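Side-chain contacts in invasion protein InvA (Salmonella enterica, PDB 2X49), which takes part in bacterial invasion of the intestinal epithelium as a type III secretion export apparatus protein, of which this chain is the C-terminal domain: residues L61-E65 / I66-Q70; I96-G100 / S101-F105. All coordinates share one frame; numbering follows the deposited sequence.

Interaction 1: L61-E65 / I66-Q70; sequences LLINE and IRVEQ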
# COMPACT_ATOMS: atom_id res chain seq x y z
N LEU A 61 0.71 15.32 -6.28
CA LEU A 61 -0.62 14.97 -5.80
C LEU A 61 -1.01 15.87 -4.65
O LEU A 61 -0.33 15.93 -3.65
CB LEU A 61 -0.65 13.47 -5.37
CG LEU A 61 -1.92 13.04 -4.62
CD1 LEU A 61 -3.13 13.09 -5.53
CD2 LEU A 61 -1.70 11.66 -3.98
N LEU A 62 -2.16 16.52 -4.81
CA LEU A 62 -2.80 17.31 -3.75
C LEU A 62 -4.08 16.61 -3.30
O LEU A 62 -4.93 16.17 -4.07
CB LEU A 62 -3.20 18.72 -4.20
CG LEU A 62 -2.19 19.55 -4.93
CD1 LEU A 62 -2.80 20.95 -5.17
CD2 LEU A 62 -0.88 19.57 -4.16
N ILE A 63 -4.16 16.49 -1.99
CA ILE A 63 -5.37 16.07 -1.31
C ILE A 63 -5.80 17.22 -0.40
O ILE A 63 -5.03 17.78 0.38
CB ILE A 63 -5.16 14.73 -0.51
CG1 ILE A 63 -4.62 13.61 -1.39
CG2 ILE A 63 -6.49 14.33 0.24
CD1 ILE A 63 -4.24 12.27 -0.61
N ASN A 64 -7.03 17.64 -0.57
CA ASN A 64 -7.55 18.80 0.15
C ASN A 64 -6.78 20.04 -0.20
O ASN A 64 -6.57 20.96 0.61
CB ASN A 64 -7.44 18.60 1.67
CG ASN A 64 -8.31 17.50 2.16
OD1 ASN A 64 -9.50 17.40 1.81
ND2 ASN A 64 -7.74 16.65 3.04
N GLU A 65 -6.32 20.04 -1.44
CA GLU A 65 -5.59 21.18 -2.01
C GLU A 65 -4.23 21.38 -1.34
O GLU A 65 -3.55 22.39 -1.52
CB GLU A 65 -6.41 22.48 -1.96
CG GLU A 65 -7.23 22.68 -3.23
CD GLU A 65 -8.08 23.96 -3.22
OE1 GLU A 65 -7.60 25.05 -2.79
OE2 GLU A 65 -9.27 23.88 -3.63
N ILE A 66 -3.87 20.37 -0.56
CA ILE A 66 -2.55 20.37 0.10
C ILE A 66 -1.60 19.38 -0.55
O ILE A 66 -1.98 18.31 -0.86
CB ILE A 66 -2.72 20.02 1.59
CG1 ILE A 66 -3.64 21.06 2.27
CG2 ILE A 66 -1.39 19.97 2.30
CD1 ILE A 66 -4.01 20.71 3.70
N ARG A 67 -0.37 19.79 -0.81
CA ARG A 67 0.62 18.88 -1.42
C ARG A 67 0.86 17.73 -0.48
O ARG A 67 1.17 17.92 0.69
CB ARG A 67 1.94 19.60 -1.69
CG ARG A 67 1.86 20.60 -2.81
CD ARG A 67 3.01 21.60 -2.76
NE ARG A 67 3.55 21.83 -4.09
CZ ARG A 67 2.98 22.58 -5.03
NH1 ARG A 67 1.83 23.20 -4.79
NH2 ARG A 67 3.58 22.71 -6.21
N VAL A 68 0.71 16.54 -1.01
CA VAL A 68 0.91 15.27 -0.26
C VAL A 68 2.19 14.56 -0.67
O VAL A 68 3.00 14.10 0.15
CB VAL A 68 -0.29 14.34 -0.46
CG1 VAL A 68 0.05 12.91 -0.13
CG2 VAL A 68 -1.47 14.86 0.41
N GLU A 69 2.38 14.51 -1.97
CA GLU A 69 3.60 13.90 -2.53
C GLU A 69 3.92 14.42 -3.90
O GLU A 69 3.03 14.70 -4.68
CB GLU A 69 3.39 12.38 -2.68
CG GLU A 69 3.89 11.52 -1.53
CD GLU A 69 5.36 11.69 -1.27
OE1 GLU A 69 6.09 12.04 -2.23
OE2 GLU A 69 5.80 11.49 -0.12
N GLN A 70 5.20 14.50 -4.17
CA GLN A 70 5.68 14.80 -5.52
C GLN A 70 6.39 13.54 -6.01
O GLN A 70 7.33 13.03 -5.34
CB GLN A 70 6.62 16.01 -5.54
CG GLN A 70 7.08 16.43 -6.96
CD GLN A 70 7.70 17.85 -7.02
OE1 GLN A 70 7.31 18.75 -6.27
NE2 GLN A 70 8.63 18.04 -7.94
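Ile63 and Ile66 pair through two backbone bonds at the closed end of an antiparallel hairpin, Ile63 N to Ile66 O at 3.1 Å and Ile66 N to Ile63 O at 3.0 Å. Between them Asn64 and Glu65, both with positive phi, make a type I' turn. Farther along, the register slips by one residue. Leu61 O accepts from Val68 N at 2.9 Å and weakly from Glu69 N at 3.5 Å, while Leu61 N gives a nearly straight bond (169°) to Glu69 O at 2.9 Å. With Val68 and Glu69 both opposite Leu61, the Val68 side chain comes against Ile63. Val68 CG2, set anti to its own carbonyl carbon, meets CB and CG1 of Ile63, each at 3.8 Å, the two side chains crossing at a slant. Thr136 and Leu137 of helix 125-139 cover this apolar side, touching Val68 and Ile63 respectively. Leu62 and Arg67 run side by side on the other face. At the turn, Asn64 ND2 is hydrogen-bonded to Glu143 OE1. Leu62 bonds through its backbone to Ile11, placing strand 58-63 inside the mixed sheet and strand 66-72 at its margin: a tight two-residue hairpin interrupted by a classic beta bulge.

Interaction 2: I96-G100 / S101-F105; sequences IHQQG and SSQYF
Four backbone hydrogen bonds join Ile96-Gln99 to Ser102-Phe105. His97 and Tyr104 exchange two, with His97 N to Tyr104 O at 3.0 Å and Tyr104 N to His97 O at 2.8 Å; Gln99 and Ser102 exchange the others around Gly100 and Ser101. Between these pairs, Gln98 CA directs a C-H contact to Ser102 O. The result is a regular antiparallel hairpin closed by a type II' turn, with Gly100 at its first corner in a positive-phi conformation; its strand 95-99 is an outermost strand of the antiparallel sheet, while 102-107 lies inside it. Among the apolar contacts, Ile96 lies alongside Phe105, its CD1 3.8 Å from Phe105 CE1, and Tyr83 stacks on the Phe105 ring. On the other face the side chains of His97 and Tyr104 lie alongside each other, with Tyr104 CD2 set obliquely to the imidazole, 4.1 Å from His97 CD2, while Gln99 CB approaches the edge of the tyrosine ring. Polar side chains bond along the strand and at the turn. Within strand 95-99, His97 NE2 donates to Gln99 OE1 at 2.9 Å, near the imidazole plane, limiting ring rotation. Gln98 leans toward the turn, where a water accepts from its NE2 and donates to Ser101 O at 2.8 Å. Ser102 OG is held by His287 N.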
# COMPACT_ATOMS: atom_id res chain seq x y z
N ILE A 96 18.37 7.73 -12.21
CA ILE A 96 18.08 7.37 -10.82
C ILE A 96 17.37 8.52 -10.11
O ILE A 96 17.81 9.67 -10.14
CB ILE A 96 19.37 7.06 -10.01
CG1 ILE A 96 20.37 6.12 -10.73
CG2 ILE A 96 18.91 6.47 -8.67
CD1 ILE A 96 21.71 5.86 -10.02
N HIS A 97 16.27 8.15 -9.50
CA HIS A 97 15.56 9.04 -8.60
C HIS A 97 15.52 8.41 -7.22
O HIS A 97 15.34 7.20 -7.04
CB HIS A 97 14.13 9.33 -9.12
CG HIS A 97 13.32 10.15 -8.18
ND1 HIS A 97 13.65 11.45 -7.86
CD2 HIS A 97 12.22 9.86 -7.46
CE1 HIS A 97 12.79 11.93 -6.98
NE2 HIS A 97 11.90 10.99 -6.73
N GLN A 98 15.67 9.23 -6.21
CA GLN A 98 15.58 8.81 -4.81
C GLN A 98 14.52 9.58 -4.05
O GLN A 98 14.31 10.77 -4.27
CB GLN A 98 16.94 8.94 -4.13
CG GLN A 98 17.00 8.58 -2.68
CD GLN A 98 18.31 9.02 -2.08
OE1 GLN A 98 18.61 10.23 -2.05
NE2 GLN A 98 19.10 8.06 -1.60
N GLN A 99 13.79 8.85 -3.22
CA GLN A 99 12.81 9.45 -2.29
C GLN A 99 13.00 8.79 -0.94
O GLN A 99 12.76 7.60 -0.80
CB GLN A 99 11.39 9.26 -2.82
CG GLN A 99 10.34 10.18 -2.18
CD GLN A 99 9.95 11.37 -3.06
OE1 GLN A 99 10.13 11.24 -4.40
NE2 GLN A 99 9.49 12.38 -2.55
N GLY A 100 13.54 9.53 0.02
CA GLY A 100 13.95 8.90 1.28
C GLY A 100 15.11 7.96 1.05
O GLY A 100 16.15 8.38 0.53
N SER A 101 14.98 6.70 1.45
CA SER A 101 16.02 5.71 1.07
C SER A 101 15.61 4.79 -0.07
O SER A 101 16.36 3.89 -0.48
CB SER A 101 16.53 4.90 2.26
OG SER A 101 15.55 4.02 2.79
N SER A 102 14.44 5.06 -0.61
CA SER A 102 13.98 4.31 -1.79
C SER A 102 14.59 4.91 -3.03
O SER A 102 14.60 6.11 -3.22
CB SER A 102 12.46 4.35 -2.01
OG SER A 102 11.78 3.48 -1.18
N GLN A 103 15.05 4.01 -3.86
CA GLN A 103 15.64 4.37 -5.16
C GLN A 103 14.86 3.75 -6.30
O GLN A 103 14.30 2.65 -6.19
CB GLN A 103 17.11 3.98 -5.24
CG GLN A 103 18.13 4.92 -4.54
CD GLN A 103 19.57 4.46 -4.74
OE1 GLN A 103 20.25 5.04 -5.74
NE2 GLN A 103 20.05 3.55 -4.04
N TYR A 104 14.80 4.52 -7.37
CA TYR A 104 14.09 4.13 -8.61
C TYR A 104 15.03 4.26 -9.79
O TYR A 104 15.65 5.28 -9.97
CB TYR A 104 12.86 4.99 -8.83
CG TYR A 104 11.92 4.97 -7.66
CD1 TYR A 104 10.86 4.11 -7.63
CD2 TYR A 104 12.09 5.84 -6.59
CE1 TYR A 104 10.02 4.08 -6.55
CE2 TYR A 104 11.24 5.81 -5.50
CZ TYR A 104 10.19 4.93 -5.51
OH TYR A 104 9.26 4.83 -4.50
N PHE A 105 15.05 3.22 -10.62
CA PHE A 105 16.00 3.11 -11.72
C PHE A 105 15.25 2.99 -13.04
O PHE A 105 14.39 2.14 -13.23
CB PHE A 105 16.90 1.88 -11.49
CG PHE A 105 17.77 2.01 -10.26
CD1 PHE A 105 19.02 2.59 -10.32
CD2 PHE A 105 17.31 1.57 -9.04
CE1 PHE A 105 19.79 2.74 -9.18
CE2 PHE A 105 18.10 1.69 -7.89
CZ PHE A 105 19.29 2.29 -7.96
O HOH W 1 18.79 5.26 -1.02

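In the fold
Interactions 1 and 2 are both two-residue beta hairpins, each partly buried, and they follow one another along the chain with centres about 20 Å apart. They serve different sheets: residues 61-70 belong to the mixed sheet, residues 96-105 to the antiparallel one. In interaction 1 the buried residues, Leu61 to Ile63, are aliphatic and sit on the inner strand, packed in part against helix 125-139. Interaction 2 buries Ser102, Tyr104 and Phe105 and relies more on aromatic rings, amide groups and a bridging water. The two hairpins meet where Glu69 OE1 lies 3.4 Å from Gln99 NE2, a packing contact between the outermost strands of their sheets.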